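Local coordinates for protein 2-polyprenyl-6-methoxyphenol hydroxylase-like FAD-dependent oxidoreductase (PDB 6UI5) that binds flavin-adenine dinucleotide through a Rossmann-type domain and belongs to the FAD-dependent oxidoreductases of the aromatic-ring hydroxylase type, at residues V5-A10 with V152-R157; R157-R162 with G283-V288; G166-G171 with N270-R275. All blocks are in the same frame, centred on the assembly; numbering follows the deposited sequence.

Interaction 1. Residues V5-A10 with V152-R157; sequences VVVVGA and VGCDGR. With FAD (flavin-adenine dinucleotide), chain C.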
loop_
_atom_site.group_PDB
_atom_site.type_symbol
_atom_site.label_atom_id
_atom_site.label_comp_id
_atom_site.label_asym_id
_atom_site.label_seq_id
_atom_site.Cartn_x
_atom_site.Cartn_y
_atom_site.Cartn_z
ATOM N N VAL A 5 -37.173 -21.428 -7.996
ATOM C CA VAL A 5 -35.779 -21.008 -8.106
ATOM C C VAL A 5 -34.935 -22.018 -7.340
ATOM O O VAL A 5 -35.204 -22.284 -6.160
ATOM C CB VAL A 5 -35.563 -19.588 -7.546
ATOM C CG1 VAL A 5 -34.071 -19.294 -7.428
ATOM C CG2 VAL A 5 -36.251 -18.542 -8.416
ATOM N N VAL A 6 -33.921 -22.588 -7.999
ATOM C CA VAL A 6 -33.077 -23.610 -7.377
ATOM C C VAL A 6 -31.799 -22.976 -6.847
ATOM O O VAL A 6 -31.065 -22.307 -7.589
ATOM C CB VAL A 6 -32.751 -24.764 -8.346
ATOM C CG1 VAL A 6 -32.069 -25.885 -7.587
ATOM C CG2 VAL A 6 -34.012 -25.280 -8.976
ATOM N N VAL A 7 -31.537 -23.204 -5.563
ATOM C CA VAL A 7 -30.322 -22.779 -4.872
ATOM C C VAL A 7 -29.543 -24.027 -4.493
ATOM O O VAL A 7 -30.064 -24.885 -3.767
ATOM C CB VAL A 7 -30.670 -21.972 -3.618
ATOM C CG1 VAL A 7 -29.402 -21.628 -2.855
ATOM C CG2 VAL A 7 -31.477 -20.737 -4.008
ATOM N N VAL A 8 -28.293 -24.125 -4.943
ATOM C CA VAL A 8 -27.483 -25.332 -4.752
ATOM C C VAL A 8 -26.451 -25.045 -3.673
ATOM O O VAL A 8 -25.515 -24.267 -3.894
ATOM C CB VAL A 8 -26.771 -25.771 -6.042
ATOM C CG1 VAL A 8 -26.289 -27.210 -5.926
ATOM C CG2 VAL A 8 -27.655 -25.584 -7.245
ATOM N N GLY A 9 -26.571 -25.717 -2.532
ATOM C CA GLY A 9 -25.601 -25.556 -1.462
ATOM C C GLY A 9 -26.181 -24.874 -0.241
ATOM O O GLY A 9 -26.745 -23.778 -0.341
ATOM N N ALA A 10 -26.060 -25.501 0.926
ATOM C CA ALA A 10 -26.636 -24.968 2.153
ATOM C C ALA A 10 -25.561 -24.567 3.161
ATOM O O ALA A 10 -25.660 -24.858 4.352
ATOM C CB ALA A 10 -27.619 -25.965 2.756
ATOM N N VAL A 152 -29.160 -20.696 -8.990
ATOM C CA VAL A 152 -28.075 -20.029 -8.275
ATOM C C VAL A 152 -27.173 -21.099 -7.688
ATOM O O VAL A 152 -27.608 -21.914 -6.865
ATOM C CB VAL A 152 -28.584 -19.089 -7.168
ATOM C CG1 VAL A 152 -27.420 -18.312 -6.613
ATOM C CG2 VAL A 152 -29.662 -18.152 -7.703
ATOM N N GLY A 153 -25.924 -21.106 -8.128
ATOM C CA GLY A 153 -24.947 -21.976 -7.537
ATOM C C GLY A 153 -24.293 -21.340 -6.336
ATOM O O GLY A 153 -23.448 -20.453 -6.487
ATOM N N CYS A 154 -24.679 -21.773 -5.138
ATOM C CA CYS A 154 -23.933 -21.474 -3.922
ATOM C C CYS A 154 -23.205 -22.728 -3.423
ATOM O O CYS A 154 -23.158 -23.019 -2.223
ATOM C CB CYS A 154 -24.869 -20.897 -2.862
ATOM S SG CYS A 154 -26.029 -19.622 -3.506
ATOM N N ASP A 155 -22.654 -23.513 -4.349
ATOM C CA ASP A 155 -22.141 -24.838 -4.017
ATOM C C ASP A 155 -20.645 -24.855 -3.729
ATOM O O ASP A 155 -20.014 -25.905 -3.877
ATOM C CB ASP A 155 -22.462 -25.828 -5.137
ATOM C CG ASP A 155 -22.265 -25.227 -6.516
ATOM O OD1 ASP A 155 -22.333 -23.966 -6.639
ATOM O OD2 ASP A 155 -22.056 -26.025 -7.467
ATOM N N GLY A 156 -20.061 -23.719 -3.340
ATOM C CA GLY A 156 -18.722 -23.718 -2.779
ATOM C C GLY A 156 -17.635 -23.565 -3.813
ATOM O O GLY A 156 -17.870 -23.416 -5.013
ATOM N N ARG A 157 -16.397 -23.622 -3.323
ATOM C CA ARG A 157 -15.252 -23.398 -4.192
ATOM C C ARG A 157 -15.262 -24.313 -5.419
ATOM O O ARG A 157 -14.919 -23.883 -6.521
ATOM C CB ARG A 157 -13.954 -23.585 -3.404
ATOM C CG ARG A 157 -12.728 -23.304 -4.226
ATOM C CD ARG A 157 -11.636 -24.302 -3.931
ATOM N NE ARG A 157 -10.975 -24.014 -2.673
ATOM C CZ ARG A 157 -9.846 -24.584 -2.280
ATOM N NH1 ARG A 157 -9.244 -25.471 -3.058
ATOM N NH2 ARG A 157 -9.320 -24.254 -1.111
HETATM P PA FAD C . -19.659 -23.581 1.454
HETATM O O1A FAD C . -19.513 -23.222 2.916
HETATM O O2A FAD C . -18.393 -24.291 1.005
HETATM O O5B FAD C . -21.075 -24.398 1.178
HETATM C C5B FAD C . -21.316 -24.986 -0.091
HETATM C C4B FAD C . -22.358 -26.137 0.093
HETATM O O4B FAD C . -22.764 -26.651 -1.042
HETATM C C3B FAD C . -21.710 -27.316 0.857
HETATM O O3B FAD C . -22.619 -27.806 1.742
HETATM C C2B FAD C . -21.408 -28.352 -0.244
HETATM O O2B FAD C . -21.232 -29.674 0.412
HETATM C C1B FAD C . -22.497 -28.277 -0.960
HETATM N N9A FAD C . -22.391 -28.706 -2.341
HETATM C C8A FAD C . -21.318 -28.575 -3.154
HETATM N N7A FAD C . -21.664 -29.036 -4.375
HETATM C C5A FAD C . -22.959 -29.431 -4.317
HETATM C C6A FAD C . -23.820 -29.973 -5.263
HETATM N N6A FAD C . -23.799 -30.374 -6.662
HETATM N N1A FAD C . -25.077 -30.289 -4.935
HETATM C C2A FAD C . -25.526 -30.072 -3.679
HETATM N N3A FAD C . -24.684 -29.525 -2.755
HETATM C C4A FAD C . -23.409 -29.210 -3.069
HETATM N N1 FAD C . -15.059 -17.982 7.343
HETATM C C2 FAD C . -15.017 -16.853 8.317
HETATM O O2 FAD C . -15.830 -15.988 8.302
HETATM N N3 FAD C . -13.927 -16.825 9.334
HETATM C C4 FAD C . -12.932 -17.900 9.352
HETATM O O4 FAD C . -12.055 -17.907 10.149
HETATM C C4X FAD C . -13.005 -19.024 8.349
HETATM N N5 FAD C . -11.989 -20.049 8.416
HETATM C C5X FAD C . -12.026 -21.160 7.433
HETATM C C6 FAD C . -11.035 -22.143 7.503
HETATM C C7 FAD C . -11.048 -23.201 6.601
HETATM C C7M FAD C . -9.861 -24.101 6.917
HETATM C C8 FAD C . -12.042 -23.304 5.617
HETATM C C8M FAD C . -11.976 -24.508 4.668
HETATM C C9 FAD C . -13.040 -22.316 5.542
HETATM C C9A FAD C . -13.041 -21.228 6.447
HETATM N N10 FAD C . -14.099 -20.149 6.373
HETATM C C10 FAD C . -14.060 -19.064 7.349
HETATM C "C1'" FAD C . -15.167 -20.267 5.360
HETATM C "C2'" FAD C . -15.388 -19.125 4.352
HETATM O "O2'" FAD C . -16.123 -18.092 4.896
HETATM C "C3'" FAD C . -16.255 -19.611 3.192
HETATM O "O3'" FAD C . -16.185 -18.634 2.202
HETATM C "C4'" FAD C . -17.753 -19.799 3.507
HETATM O "O4'" FAD C . -18.018 -20.725 4.522
HETATM C "C5'" FAD C . -18.326 -20.361 2.200
HETATM O "O5'" FAD C . -19.718 -20.215 2.156
HETATM P P FAD C . -20.583 -20.849 0.898
HETATM O O1P FAD C . -21.991 -21.128 1.369
HETATM O O2P FAD C . -20.547 -20.013 -0.367
HETATM O O3P FAD C . -19.781 -22.237 0.497
#

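Interaction 2. Residues R157-R162 with G283-V288; sequences RESIVR and GDAAHV. With FAD (flavin-adenine dinucleotide), chain C.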
loop_
_atom_site.group_PDB
_atom_site.type_symbol
_atom_site.label_atom_id
_atom_site.label_comp_id
_atom_site.label_asym_id
_atom_site.label_seq_id
_atom_site.Cartn_x
_atom_site.Cartn_y
_atom_site.Cartn_z
ATOM N N ARG A 157 -16.397 -23.622 -3.323
ATOM C CA ARG A 157 -15.252 -23.398 -4.192
ATOM C C ARG A 157 -15.262 -24.313 -5.419
ATOM O O ARG A 157 -14.919 -23.883 -6.521
ATOM C CB ARG A 157 -13.954 -23.585 -3.404
ATOM C CG ARG A 157 -12.728 -23.304 -4.226
ATOM C CD ARG A 157 -11.636 -24.302 -3.931
ATOM N NE ARG A 157 -10.975 -24.014 -2.673
ATOM C CZ ARG A 157 -9.846 -24.584 -2.280
ATOM N NH1 ARG A 157 -9.244 -25.471 -3.058
ATOM N NH2 ARG A 157 -9.320 -24.254 -1.111
ATOM N N GLU A 158 -15.629 -25.575 -5.270
ATOM C CA GLU A 158 -15.606 -26.458 -6.438
ATOM C C GLU A 158 -16.995 -26.561 -7.064
ATOM O O GLU A 158 -17.557 -27.633 -7.255
ATOM C CB GLU A 158 -15.048 -27.820 -6.065
ATOM C CG GLU A 158 -13.543 -27.940 -6.341
ATOM C CD GLU A 158 -12.693 -27.375 -5.223
ATOM O OE1 GLU A 158 -13.216 -27.180 -4.098
ATOM O OE2 GLU A 158 -11.498 -27.122 -5.481
ATOM N N SER A 159 -17.525 -25.395 -7.411
ATOM C CA SER A 159 -18.913 -25.275 -7.835
ATOM C C SER A 159 -19.130 -25.972 -9.172
ATOM O O SER A 159 -18.552 -25.573 -10.187
ATOM C CB SER A 159 -19.291 -23.799 -7.936
ATOM O OG SER A 159 -20.563 -23.628 -8.539
ATOM N N ILE A 160 -19.956 -27.020 -9.176
ATOM C CA ILE A 160 -20.393 -27.599 -10.441
ATOM C C ILE A 160 -21.132 -26.550 -11.268
ATOM O O ILE A 160 -20.966 -26.473 -12.493
ATOM C CB ILE A 160 -21.267 -28.847 -10.199
ATOM C CG1 ILE A 160 -20.424 -30.046 -9.723
ATOM C CG2 ILE A 160 -22.040 -29.210 -11.465
ATOM C CD1 ILE A 160 -20.271 -30.170 -8.199
ATOM N N VAL A 161 -21.960 -25.724 -10.619
ATOM C CA VAL A 161 -22.748 -24.743 -11.367
ATOM C C VAL A 161 -21.833 -23.801 -12.131
ATOM O O VAL A 161 -22.035 -23.528 -13.320
ATOM C CB VAL A 161 -23.699 -23.958 -10.446
ATOM C CG1 VAL A 161 -24.467 -22.934 -11.280
ATOM C CG2 VAL A 161 -24.694 -24.880 -9.732
ATOM N N ARG A 162 -20.814 -23.284 -11.465
ATOM C CA ARG A 162 -19.912 -22.392 -12.165
ATOM C C ARG A 162 -19.261 -23.079 -13.365
ATOM O O ARG A 162 -19.264 -22.562 -14.490
ATOM C CB ARG A 162 -18.853 -21.915 -11.200
ATOM C CG ARG A 162 -17.773 -21.291 -11.945
ATOM C CD ARG A 162 -16.756 -20.985 -11.023
ATOM N NE ARG A 162 -16.259 -22.227 -10.512
ATOM C CZ ARG A 162 -15.555 -22.203 -9.404
ATOM N NH1 ARG A 162 -15.466 -21.029 -8.765
ATOM N NH2 ARG A 162 -15.018 -23.285 -8.857
ATOM N N GLY A 283 -21.160 -16.539 -2.944
ATOM C CA GLY A 283 -20.301 -17.096 -1.919
ATOM C C GLY A 283 -19.016 -17.661 -2.482
ATOM O O GLY A 283 -18.363 -17.051 -3.334
ATOM N N ASP A 284 -18.648 -18.861 -1.997
ATOM C CA ASP A 284 -17.360 -19.450 -2.356
ATOM C C ASP A 284 -17.303 -19.839 -3.817
ATOM O O ASP A 284 -16.239 -19.740 -4.439
ATOM C CB ASP A 284 -17.059 -20.661 -1.482
ATOM C CG ASP A 284 -16.102 -20.325 -0.361
ATOM O OD1 ASP A 284 -15.906 -19.103 -0.111
ATOM O OD2 ASP A 284 -15.552 -21.267 0.263
ATOM N N ALA A 285 -18.434 -20.254 -4.392
ATOM C CA ALA A 285 -18.495 -20.444 -5.841
ATOM C C ALA A 285 -18.116 -19.179 -6.623
ATOM O O ALA A 285 -17.673 -19.280 -7.770
ATOM C CB ALA A 285 -19.898 -20.910 -6.238
ATOM N N ALA A 286 -18.290 -17.989 -6.054
ATOM C CA ALA A 286 -17.906 -16.789 -6.782
ATOM C C ALA A 286 -16.507 -16.304 -6.430
ATOM O O ALA A 286 -15.848 -15.693 -7.288
ATOM C CB ALA A 286 -18.927 -15.659 -6.545
ATOM N N HIS A 287 -16.021 -16.594 -5.219
ATOM C CA HIS A 287 -14.761 -15.995 -4.790
ATOM C C HIS A 287 -14.298 -16.675 -3.512
ATOM O O HIS A 287 -15.116 -16.956 -2.621
ATOM C CB HIS A 287 -14.927 -14.474 -4.553
ATOM C CG HIS A 287 -16.221 -14.134 -3.894
ATOM N ND1 HIS A 287 -16.404 -14.227 -2.529
ATOM C CD2 HIS A 287 -17.424 -13.790 -4.415
ATOM C CE1 HIS A 287 -17.661 -13.922 -2.235
ATOM N NE2 HIS A 287 -18.301 -13.653 -3.360
ATOM N N VAL A 288 -12.980 -16.894 -3.421
ATOM C CA VAL A 288 -12.339 -17.572 -2.292
ATOM C C VAL A 288 -10.949 -16.985 -2.100
ATOM O O VAL A 288 -10.354 -16.438 -3.031
ATOM C CB VAL A 288 -12.193 -19.100 -2.495
ATOM C CG1 VAL A 288 -13.572 -19.780 -2.590
ATOM C CG2 VAL A 288 -11.354 -19.360 -3.718
HETATM P PA FAD C . -19.659 -23.581 1.454
HETATM O O1A FAD C . -19.513 -23.222 2.916
HETATM O O2A FAD C . -18.393 -24.291 1.005
HETATM O O5B FAD C . -21.075 -24.398 1.178
HETATM C C5B FAD C . -21.316 -24.986 -0.091
HETATM C C4B FAD C . -22.358 -26.137 0.093
HETATM O O4B FAD C . -22.764 -26.651 -1.042
HETATM C C3B FAD C . -21.710 -27.316 0.857
HETATM O O3B FAD C . -22.619 -27.806 1.742
HETATM C C2B FAD C . -21.408 -28.352 -0.244
HETATM O O2B FAD C . -21.232 -29.674 0.412
HETATM C C1B FAD C . -22.497 -28.277 -0.960
HETATM N N9A FAD C . -22.391 -28.706 -2.341
HETATM C C8A FAD C . -21.318 -28.575 -3.154
HETATM N N7A FAD C . -21.664 -29.036 -4.375
HETATM C C5A FAD C . -22.959 -29.431 -4.317
HETATM C C6A FAD C . -23.820 -29.973 -5.263
HETATM N N6A FAD C . -23.799 -30.374 -6.662
HETATM N N1A FAD C . -25.077 -30.289 -4.935
HETATM C C2A FAD C . -25.526 -30.072 -3.679
HETATM N N3A FAD C . -24.684 -29.525 -2.755
HETATM C C4A FAD C . -23.409 -29.210 -3.069
HETATM N N1 FAD C . -15.059 -17.982 7.343
HETATM C C2 FAD C . -15.017 -16.853 8.317
HETATM O O2 FAD C . -15.830 -15.988 8.302
HETATM N N3 FAD C . -13.927 -16.825 9.334
HETATM C C4 FAD C . -12.932 -17.900 9.352
HETATM O O4 FAD C . -12.055 -17.907 10.149
HETATM C C4X FAD C . -13.005 -19.024 8.349
HETATM N N5 FAD C . -11.989 -20.049 8.416
HETATM C C5X FAD C . -12.026 -21.160 7.433
HETATM C C6 FAD C . -11.035 -22.143 7.503
HETATM C C7 FAD C . -11.048 -23.201 6.601
HETATM C C7M FAD C . -9.861 -24.101 6.917
HETATM C C8 FAD C . -12.042 -23.304 5.617
HETATM C C8M FAD C . -11.976 -24.508 4.668
HETATM C C9 FAD C . -13.040 -22.316 5.542
HETATM C C9A FAD C . -13.041 -21.228 6.447
HETATM N N10 FAD C . -14.099 -20.149 6.373
HETATM C C10 FAD C . -14.060 -19.064 7.349
HETATM C "C1'" FAD C . -15.167 -20.267 5.360
HETATM C "C2'" FAD C . -15.388 -19.125 4.352
HETATM O "O2'" FAD C . -16.123 -18.092 4.896
HETATM C "C3'" FAD C . -16.255 -19.611 3.192
HETATM O "O3'" FAD C . -16.185 -18.634 2.202
HETATM C "C4'" FAD C . -17.753 -19.799 3.507
HETATM O "O4'" FAD C . -18.018 -20.725 4.522
HETATM C "C5'" FAD C . -18.326 -20.361 2.200
HETATM O "O5'" FAD C . -19.718 -20.215 2.156
HETATM P P FAD C . -20.583 -20.849 0.898
HETATM O O1P FAD C . -21.991 -21.128 1.369
HETATM O O2P FAD C . -20.547 -20.013 -0.367
HETATM O O3P FAD C . -19.781 -22.237 0.497
HETATM O O HOH W 1 -15.985 -23.728 -0.021
#

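Interaction 3. Residues G166-G171 with N270-R275; sequences GIDYVG and NAEQYR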
loop_
_atom_site.group_PDB
_atom_site.type_symbol
_atom_site.label_atom_id
_atom_site.label_comp_id
_atom_site.label_asym_id
_atom_site.label_seq_id
_atom_site.Cartn_x
_atom_site.Cartn_y
_atom_site.Cartn_z
ATOM N N GLY A 166 -19.515 -22.606 -17.574
ATOM C CA GLY A 166 -18.348 -22.123 -18.295
ATOM C C GLY A 166 -17.884 -20.717 -17.972
ATOM O O GLY A 166 -17.466 -19.986 -18.883
ATOM N N ILE A 167 -17.934 -20.310 -16.702
ATOM C CA ILE A 167 -17.381 -19.020 -16.297
ATOM C C ILE A 167 -15.981 -19.233 -15.731
ATOM O O ILE A 167 -15.764 -20.086 -14.866
ATOM C CB ILE A 167 -18.293 -18.275 -15.296
ATOM C CG1 ILE A 167 -18.282 -18.918 -13.952
ATOM C CG2 ILE A 167 -19.759 -18.260 -15.717
ATOM C CD1 ILE A 167 -19.291 -18.382 -13.076
ATOM N N ASP A 168 -15.031 -18.465 -16.233
ATOM C CA ASP A 168 -13.642 -18.641 -15.842
ATOM C C ASP A 168 -13.425 -18.124 -14.418
ATOM O O ASP A 168 -14.035 -17.133 -14.001
ATOM C CB ASP A 168 -12.742 -17.928 -16.858
ATOM C CG ASP A 168 -12.891 -18.495 -18.285
ATOM O OD1 ASP A 168 -13.854 -18.115 -18.990
ATOM O OD2 ASP A 168 -12.035 -19.306 -18.707
ATOM N N TYR A 169 -12.559 -18.818 -13.663
ATOM C CA TYR A 169 -12.312 -18.584 -12.231
ATOM C C TYR A 169 -10.922 -17.971 -12.081
ATOM O O TYR A 169 -9.912 -18.684 -12.051
ATOM C CB TYR A 169 -12.430 -19.898 -11.462
ATOM C CG TYR A 169 -12.738 -19.844 -9.967
ATOM C CD1 TYR A 169 -13.409 -18.746 -9.380
ATOM C CD2 TYR A 169 -12.425 -20.937 -9.162
ATOM C CE1 TYR A 169 -13.728 -18.747 -8.003
ATOM C CE2 TYR A 169 -12.731 -20.973 -7.802
ATOM C CZ TYR A 169 -13.365 -19.898 -7.229
ATOM O OH TYR A 169 -13.623 -20.039 -5.905
ATOM N N VAL A 170 -10.880 -16.650 -11.976
ATOM C CA VAL A 170 -9.666 -15.879 -12.213
ATOM C C VAL A 170 -8.891 -15.701 -10.914
ATOM O O VAL A 170 -9.465 -15.293 -9.896
ATOM C CB VAL A 170 -10.027 -14.511 -12.810
ATOM C CG1 VAL A 170 -8.774 -13.637 -12.910
ATOM C CG2 VAL A 170 -10.734 -14.696 -14.158
ATOM N N GLY A 171 -7.587 -15.953 -10.953
ATOM C CA GLY A 171 -6.727 -15.601 -9.839
ATOM C C GLY A 171 -5.378 -16.291 -9.895
ATOM O O GLY A 171 -5.069 -17.040 -10.820
ATOM N N ASN A 270 -11.487 -15.174 -8.239
ATOM C CA ASN A 270 -12.693 -14.381 -8.392
ATOM C C ASN A 270 -13.312 -14.750 -9.734
ATOM O O ASN A 270 -12.670 -14.596 -10.775
ATOM C CB ASN A 270 -12.365 -12.888 -8.291
ATOM C CG ASN A 270 -13.581 -12.033 -7.984
ATOM O OD1 ASN A 270 -14.533 -12.511 -7.360
ATOM N ND2 ASN A 270 -13.549 -10.743 -8.407
ATOM N N ALA A 271 -14.533 -15.288 -9.706
ATOM C CA ALA A 271 -15.254 -15.567 -10.941
ATOM C C ALA A 271 -15.327 -14.312 -11.814
ATOM O O ALA A 271 -15.512 -13.198 -11.316
ATOM C CB ALA A 271 -16.663 -16.075 -10.620
ATOM N N GLU A 272 -15.160 -14.500 -13.126
ATOM C CA GLU A 272 -15.192 -13.370 -14.054
ATOM C C GLU A 272 -16.595 -12.788 -14.210
ATOM O O GLU A 272 -16.747 -11.578 -14.389
ATOM C CB GLU A 272 -14.655 -13.811 -15.411
ATOM C CG GLU A 272 -14.569 -12.693 -16.410
ATOM C CD GLU A 272 -14.347 -13.185 -17.822
ATOM O OE1 GLU A 272 -13.703 -14.249 -17.996
ATOM O OE2 GLU A 272 -14.820 -12.497 -18.755
ATOM N N GLN A 273 -17.621 -13.626 -14.135
ATOM C CA GLN A 273 -19.011 -13.224 -14.310
ATOM C C GLN A 273 -19.806 -13.911 -13.207
ATOM O O GLN A 273 -19.915 -15.141 -13.221
ATOM C CB GLN A 273 -19.538 -13.633 -15.697
ATOM C CG GLN A 273 -18.841 -12.952 -16.845
ATOM C CD GLN A 273 -18.998 -11.432 -16.784
ATOM O OE1 GLN A 273 -20.026 -10.921 -16.330
ATOM N NE2 GLN A 273 -17.970 -10.707 -17.225
ATOM N N TYR A 274 -20.355 -13.152 -12.246
ATOM C CA TYR A 274 -21.180 -13.828 -11.248
ATOM C C TYR A 274 -22.543 -14.188 -11.801
ATOM O O TYR A 274 -23.368 -14.735 -11.054
ATOM C CB TYR A 274 -21.396 -13.002 -9.976
ATOM C CG TYR A 274 -20.187 -12.677 -9.122
ATOM C CD1 TYR A 274 -18.900 -12.862 -9.590
ATOM C CD2 TYR A 274 -20.345 -12.175 -7.834
ATOM C CE1 TYR A 274 -17.800 -12.545 -8.812
ATOM C CE2 TYR A 274 -19.241 -11.850 -7.042
ATOM C CZ TYR A 274 -17.973 -12.028 -7.548
ATOM O OH TYR A 274 -16.861 -11.695 -6.793
ATOM N N ARG A 275 -22.798 -13.892 -13.076
ATOM C CA ARG A 275 -24.087 -14.181 -13.690
ATOM C C ARG A 275 -23.894 -14.587 -15.143
ATOM O O ARG A 275 -23.129 -13.952 -15.869
ATOM C CB ARG A 275 -25.012 -12.964 -13.633
ATOM C CG ARG A 275 -26.298 -13.215 -14.363
ATOM C CD ARG A 275 -26.947 -11.964 -14.931
ATOM N NE ARG A 275 -28.241 -12.348 -15.489
ATOM C CZ ARG A 275 -29.169 -11.507 -15.927
ATOM N NH1 ARG A 275 -28.965 -10.193 -15.895
ATOM N NH2 ARG A 275 -30.309 -11.988 -16.399
#

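Interaction 1. Residues V5-A10 with V152-R157
Val7 faces Val152 and Val8 faces Gly153 across two parallel strands whose directions differ by 22°. Val152 N binds Val6 O at 2.9 Å, and Val8 N returns a bond to Val152 O at 3.0 Å. Val7 and Val152 project from one face of the sheet, where CG1 of Val7 rests 4.0 Å from SG of Cys154; the thiol lies beside its own backbone N (chi1 -45°). Val8 projects from the other face, with CG2 over Val152 O and CG1, anti to the backbone N, 3.5 Å from N1A of the FAD adenine. Asp155 reaches the other ring of the base, its CB 3.4 Å from N7A, while its carboxylate is held by Ser159 OG and Val161 N. Past the strand end, Gly9 CA comes within 3.1 Å of FAD O4B, and a CB here would run into Cys154 O. Gly9 opens a glycine-rich turn that fits the GxGxxG pattern of the Rossmann dinucleotide fold. Strand 5-8 runs between strands 28-31 and 150-153; helices 12-22 and 295-316 pack on the face carrying Val152, and Val161 of helix 160-164 meets Val8 on the other.

Interaction 2. Residues R157-R162 with G283-V288
Arg157 holds CG anti to its backbone N (chi1 -177°), which carries CG over CG1 of Val288 at 4.0 Å, next to the CB already 3.9 Å from that CG1; the two side chains cross at about a right angle. Ser159 is the N-cap of helix 160-164: its OG, anti to N (chi1 171°), accepts from Arg162 N and is also hydrogen-bonded to Asp155 OD1. Ser159 CB packs against Ala285 CB at 3.4 Å. The sequences around these residues, DGRESIVR and GDAAH, match the DG and GD motifs of flavin-dependent aromatic hydroxylases, so the contact joins two FAD-binding loops. Arg162 bends at chi3 and brings NH1 to 3.0 Å from Ala285 O, with CB of Ser159 over one face of the guanidinium. Asp284 places CB near Arg157 N, and its own N-H points nearly straight (170°) at FAD O2P, 2.8 Å away. A CB on Gly283 would collide with that same oxygen. The far end of Arg157 is tied to Ser265 O. A water sits between the loops and the FAD pyrophosphate: it donates to Asp284 OD2 and, at 2.7 Å, to FAD O2A, and accepts weakly from Arg157 N.

Interaction 3. Residues G166-G171 with N270-R275
Val170 and Asn270 form an antiparallel hydrogen-bonded pair, with Asn270 N 2.6 Å from Val170 O. The return bond, from Val170 N to Asn270 O, arrives well above the carbonyl plane, 55° out of it, and so misses the lone pairs. A third bond runs from Glu272 N to Asp168 O at 3.0 Å, close to straight on. Between these bonds Tyr169 and Ala271 make the non-hydrogen-bonded pair. The Tyr169 ring turns its edge to the neighbouring backbone, CD1 lying 3.7 Å from Ala271 N, which is near the ring plane. Ile167 CG1 lies between backbone N and carbonyl carbon (chi1 72°), which sends CD1 to 3.3 Å from Gln273 O, where it also touches Ala271 CB. At the exposed margin the Asp168 and Glu272 side chains run side by side, OD1 and OE1 4.0 Å apart; the two charges probably repel, though solvent should soften this.

One shell out, Tyr274 OH donates to Asn270 OD1 at 2.5 Å, in the amide plane on a lone pair, which, with a weak bond from ND2 to His332 O, probably fixes the turn of the amide. Tyr169 is backed by Arg162 in a cation-pi contact and by Val288, while Val170 packs on Arg356 of the second subunit. Strand 169-170 thus joins the end of long strand 257-271 in the antiparallel sheet that, as in related aromatic-ring hydroxylases, accompanies the Rossmann sheet of the FAD domain.

From the N terminus, strand 5-8 waits until the chain returns at 152-157, where interaction 1 closes a loop of 141 residues within the parallel Rossmann sheet. Arg157 ends that contact and begins the next: interaction 2 opens there and closes at 283-288, in series with the first, and both touch FAD. Interaction 3 lies within the second loop, 166-171 pairing with 270-275 before the chain reaches Gly283, so none of the three cross. Asp155 of interaction 1 connects to helix 160-164 of interaction 2. A probable backbone hydrogen bond from Ala271 N to Ala286 O joins interactions 2 and 3, linking the flavin-binding loops to the antiparallel sheet.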